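Local coordinates for ferric uptake regulation protein (Helicobacter pylori, PDB 2XIG) that probably represses genes by binding their operators as a homodimer, with ferrous iron as cofactor, at residues Glu95-Ile100 against Ile108-Asp113. The protein carries 2 engineered substitutions. Residues are numbered along the deposited sequence; the frame is centred on the assembly and turned at random.
With ZN (zinc ion), chain L; ZN (zinc ion), chain N.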
ATOM      1  N   GLU C  95       6.028 -27.382  15.907  1.00 17.78           N
ATOM      2  CA  GLU C  95       6.609 -27.965  14.698  1.00 18.99           C
ATOM      3  C   GLU C  95       6.787 -26.885  13.617  1.00 22.40           C
ATOM      4  O   GLU C  95       6.000 -25.934  13.544  1.00 25.73           O
ATOM      5  CB  GLU C  95       5.687 -29.086  14.181  1.00 27.08           C
ATOM      6  CG  GLU C  95       5.926 -29.552  12.738  1.00 38.33           C
ATOM      7  CD  GLU C  95       6.506 -30.962  12.639  1.00 42.81           C
ATOM      8  OE1 GLU C  95       7.412 -31.184  11.806  1.00 44.17           O
ATOM      9  OE2 GLU C  95       6.050 -31.854  13.385  1.00 45.36           O
ATOM     10  N   HIS C  96       7.819 -27.021  12.789  1.00 19.14           N
ATOM     11  CA  HIS C  96       8.027 -26.052  11.714  1.00 18.75           C
ATOM     12  C   HIS C  96       6.812 -25.943  10.821  1.00 17.86           C
ATOM     13  O   HIS C  96       6.246 -26.942  10.403  1.00 16.95           O
ATOM     14  CB  HIS C  96       9.203 -26.413  10.815  1.00 19.05           C
ATOM     15  CG  HIS C  96       9.250 -25.583   9.574  1.00 22.70           C
ATOM     16  ND1 HIS C  96       9.701 -24.280   9.576  1.00 18.16           N
ATOM     17  CD2 HIS C  96       8.839 -25.837   8.308  1.00 20.58           C
ATOM     18  CE1 HIS C  96       9.590 -23.776   8.361  1.00 17.05           C
ATOM     19  NE2 HIS C  96       9.067 -24.698   7.574  1.00 23.46           N
ATOM     20  N   HIS C  97       6.422 -24.717  10.496  1.00 16.19           N
ATOM     21  CA  HIS C  97       5.347 -24.530   9.544  1.00 12.03           C
ATOM     22  C   HIS C  97       5.489 -23.179   8.870  1.00 12.89           C
ATOM     23  O   HIS C  97       6.159 -22.268   9.366  1.00 13.88           O
ATOM     24  CB  HIS C  97       3.995 -24.578  10.247  1.00 14.99           C
ATOM     25  CG  HIS C  97       3.848 -23.529  11.299  1.00 11.86           C
ATOM     26  ND1 HIS C  97       4.279 -23.713  12.596  1.00 16.61           N
ATOM     27  CD2 HIS C  97       3.357 -22.270  11.241  1.00 12.05           C
ATOM     28  CE1 HIS C  97       4.047 -22.616  13.295  1.00 17.89           C
ATOM     29  NE2 HIS C  97       3.494 -21.726  12.492  1.00 15.84           N
ATOM     30  N   ASP C  98       4.846 -23.070   7.725  1.00 12.37           N
ATOM     31  CA  ASP C  98       4.824 -21.830   6.973  1.00 14.64           C
ATOM     32  C   ASP C  98       3.423 -21.266   7.050  1.00 17.97           C
ATOM     33  O   ASP C  98       2.576 -21.838   7.733  1.00 15.25           O
ATOM     34  CB  ASP C  98       5.237 -22.140   5.561  1.00 13.06           C
ATOM     35  CG  ASP C  98       6.576 -22.848   5.519  1.00 15.45           C
ATOM     36  OD1 ASP C  98       7.576 -22.203   5.868  1.00 17.77           O
ATOM     37  OD2 ASP C  98       6.619 -24.045   5.163  1.00 19.57           O
ATOM     38  N   HIS C  99       3.163 -20.149   6.370  1.00 15.42           N
ATOM     39  CA  HIS C  99       1.916 -19.447   6.631  1.00 16.35           C
ATOM     40  C   HIS C  99       1.147 -19.020   5.403  1.00 17.79           C
ATOM     41  O   HIS C  99       1.716 -18.513   4.441  1.00 16.65           O
ATOM     42  CB  HIS C  99       2.175 -18.208   7.478  1.00 15.51           C
ATOM     43  CG  HIS C  99       2.753 -18.512   8.819  1.00 18.97           C
ATOM     44  ND1 HIS C  99       4.112 -18.524   9.054  1.00 20.71           N
ATOM     45  CD2 HIS C  99       2.163 -18.832   9.996  1.00 15.36           C
ATOM     46  CE1 HIS C  99       4.333 -18.817  10.321  1.00 19.44           C
ATOM     47  NE2 HIS C  99       3.168 -19.007  10.913  1.00 18.21           N
ATOM     48  N   ILE C 100      -0.163 -19.221   5.479  1.00 14.88           N
ATOM     49  CA  ILE C 100      -1.111 -18.659   4.532  1.00 11.88           C
ATOM     50  C   ILE C 100      -1.829 -17.515   5.254  1.00 15.31           C
ATOM     51  O   ILE C 100      -2.227 -17.658   6.400  1.00 15.97           O
ATOM     52  CB  ILE C 100      -2.120 -19.745   4.103  1.00 15.48           C
ATOM     53  CG1 ILE C 100      -1.436 -20.746   3.171  1.00 23.09           C
ATOM     54  CG2 ILE C 100      -3.339 -19.137   3.427  1.00 19.83           C
ATOM     55  CD1 ILE C 100      -2.104 -22.111   3.120  1.00 23.83           C
ATOM     56  N   ILE C 108      -4.897 -16.343   9.582  1.00 22.48           N
ATOM     57  CA  ILE C 108      -3.644 -17.037   9.300  1.00 20.57           C
ATOM     58  C   ILE C 108      -3.865 -18.535   9.370  1.00 21.26           C
ATOM     59  O   ILE C 108      -4.457 -19.043  10.323  1.00 21.22           O
ATOM     60  CB  ILE C 108      -2.519 -16.626  10.280  1.00 23.41           C
ATOM     61  CG1 ILE C 108      -2.164 -15.148  10.096  1.00 25.16           C
ATOM     62  CG2 ILE C 108      -1.277 -17.509  10.085  1.00 21.75           C
ATOM     63  CD1 ILE C 108      -1.509 -14.526  11.312  1.00 31.65           C
ATOM     64  N   ILE C 109      -3.412 -19.234   8.337  1.00 20.61           N
ATOM     65  CA  ILE C 109      -3.521 -20.682   8.279  1.00 22.02           C
ATOM     66  C   ILE C 109      -2.107 -21.259   8.239  1.00 22.23           C
ATOM     67  O   ILE C 109      -1.285 -20.831   7.435  1.00 21.57           O
ATOM     68  CB  ILE C 109      -4.313 -21.135   7.036  1.00 22.81           C
ATOM     69  CG1 ILE C 109      -5.776 -20.693   7.144  1.00 25.05           C
ATOM     70  CG2 ILE C 109      -4.228 -22.644   6.849  1.00 27.54           C
ATOM     71  CD1 ILE C 109      -6.567 -20.902   5.869  1.00 20.05           C
ATOM     72  N   GLU C 110      -1.820 -22.210   9.124  1.00 19.53           N
ATOM     73  CA  GLU C 110      -0.500 -22.835   9.164  1.00 14.84           C
ATOM     74  C   GLU C 110      -0.454 -24.028   8.219  1.00 21.64           C
ATOM     75  O   GLU C 110      -1.450 -24.719   8.048  1.00 21.00           O
ATOM     76  CB  GLU C 110      -0.194 -23.327  10.581  1.00 20.48           C
ATOM     77  CG  GLU C 110      -0.279 -22.265  11.667  1.00 21.63           C
ATOM     78  CD  GLU C 110      -0.077 -22.853  13.063  1.00 27.13           C
ATOM     79  OE1 GLU C 110       0.118 -24.081  13.170  1.00 25.53           O
ATOM     80  OE2 GLU C 110      -0.114 -22.095  14.050  1.00 31.53           O
ATOM     81  N   PHE C 111       0.700 -24.284   7.612  1.00 18.84           N
ATOM     82  CA  PHE C 111       0.844 -25.496   6.815  1.00 20.66           C
ATOM     83  C   PHE C 111       2.266 -26.011   6.847  1.00 20.42           C
ATOM     84  O   PHE C 111       3.212 -25.248   6.995  1.00 19.51           O
ATOM     85  CB  PHE C 111       0.374 -25.291   5.361  1.00 20.16           C
ATOM     86  CG  PHE C 111       1.299 -24.445   4.520  1.00 19.18           C
ATOM     87  CD1 PHE C 111       1.137 -23.069   4.460  1.00 17.41           C
ATOM     88  CD2 PHE C 111       2.321 -25.026   3.784  1.00 21.67           C
ATOM     89  CE1 PHE C 111       1.974 -22.284   3.688  1.00 20.43           C
ATOM     90  CE2 PHE C 111       3.163 -24.253   3.007  1.00 21.53           C
ATOM     91  CZ  PHE C 111       2.987 -22.871   2.959  1.00 22.85           C
ATOM     92  N   ALA C 112       2.398 -27.323   6.702  1.00 21.75           N
ATOM     93  CA  ALA C 112       3.696 -27.960   6.593  1.00 28.92           C
ATOM     94  C   ALA C 112       3.559 -28.981   5.488  1.00 28.13           C
ATOM     95  O   ALA C 112       2.870 -29.982   5.650  1.00 30.63           O
ATOM     96  CB  ALA C 112       4.072 -28.641   7.902  1.00 33.49           C
ATOM     97  N   ASP C 113       4.190 -28.712   4.354  1.00 21.82           N
ATOM     98  CA  ASP C 113       4.050 -29.576   3.198  1.00 22.60           C
ATOM     99  C   ASP C 113       5.389 -30.241   2.887  1.00 21.09           C
ATOM    100  O   ASP C 113       6.278 -29.619   2.305  1.00 21.40           O
ATOM    101  CB  ASP C 113       3.551 -28.780   1.988  1.00 17.88           C
ATOM    102  CG  ASP C 113       3.202 -29.672   0.822  1.00 24.80           C
ATOM    103  OD1 ASP C 113       2.176 -30.378   0.911  1.00 28.27           O
ATOM    104  OD2 ASP C 113       3.952 -29.683  -0.173  1.00 31.02           O
TER
HETATM  105 ZN    ZN L1151       2.780 -19.779  12.832  1.00 21.04          ZN
HETATM  106 ZN    ZN N1153       8.697 -24.439   5.483  1.00 20.82          ZN
HETATM  107  O   HOH W   1       5.641 -26.324   3.939  1.00 27.75           O
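The carboxylate of Glu110 stacks on one face of the His97 imidazole, its CD 3.8 Å above the ring plane and displaced toward the rim, with the two planes 15° apart. At the edge of the same ring, ND1 donates to Glu95 O within its own segment (3.0 Å); this bond and the zinc ion at NE2, 2.1 Å away, hold the ring from two edges. His99 CD2 also lies at the edge of the His97 ring, in its plane. His99 NE2 binds the same ion; His42 and Glu90 complete the site. Glu110 reaches over the ring through an extended chain, and its OE2 forms a salt bridge with Lys94. On the opposite side of the sheet, Asp98 CB sits over one face of the Phe111 ring in a CH-pi contact, 3.9 Å from its centroid. Phe111 has CG between its backbone N and carbonyl carbon (chi1 72°), which brings the ring back under the neighbouring strand, where Ile100 CD1 meets Phe111 CD1 at 3.6 Å. Asp98 binds a second zinc through both carboxylate oxygens, joined by His96, Glu117 and His134; a water links Asp98 OD2 to Asp113 N. Backbone bonds pair Asp98 with Phe111 and Ile100 with Ile109, flanking the non-hydrogen-bonded pair His99-Glu110. This is an antiparallel beta hairpin, consistent with the Fur dimerization region, whose Asp98 and His99 point to opposite faces and, with His96 and His97 from the preceding loop, contribute to two zinc sites.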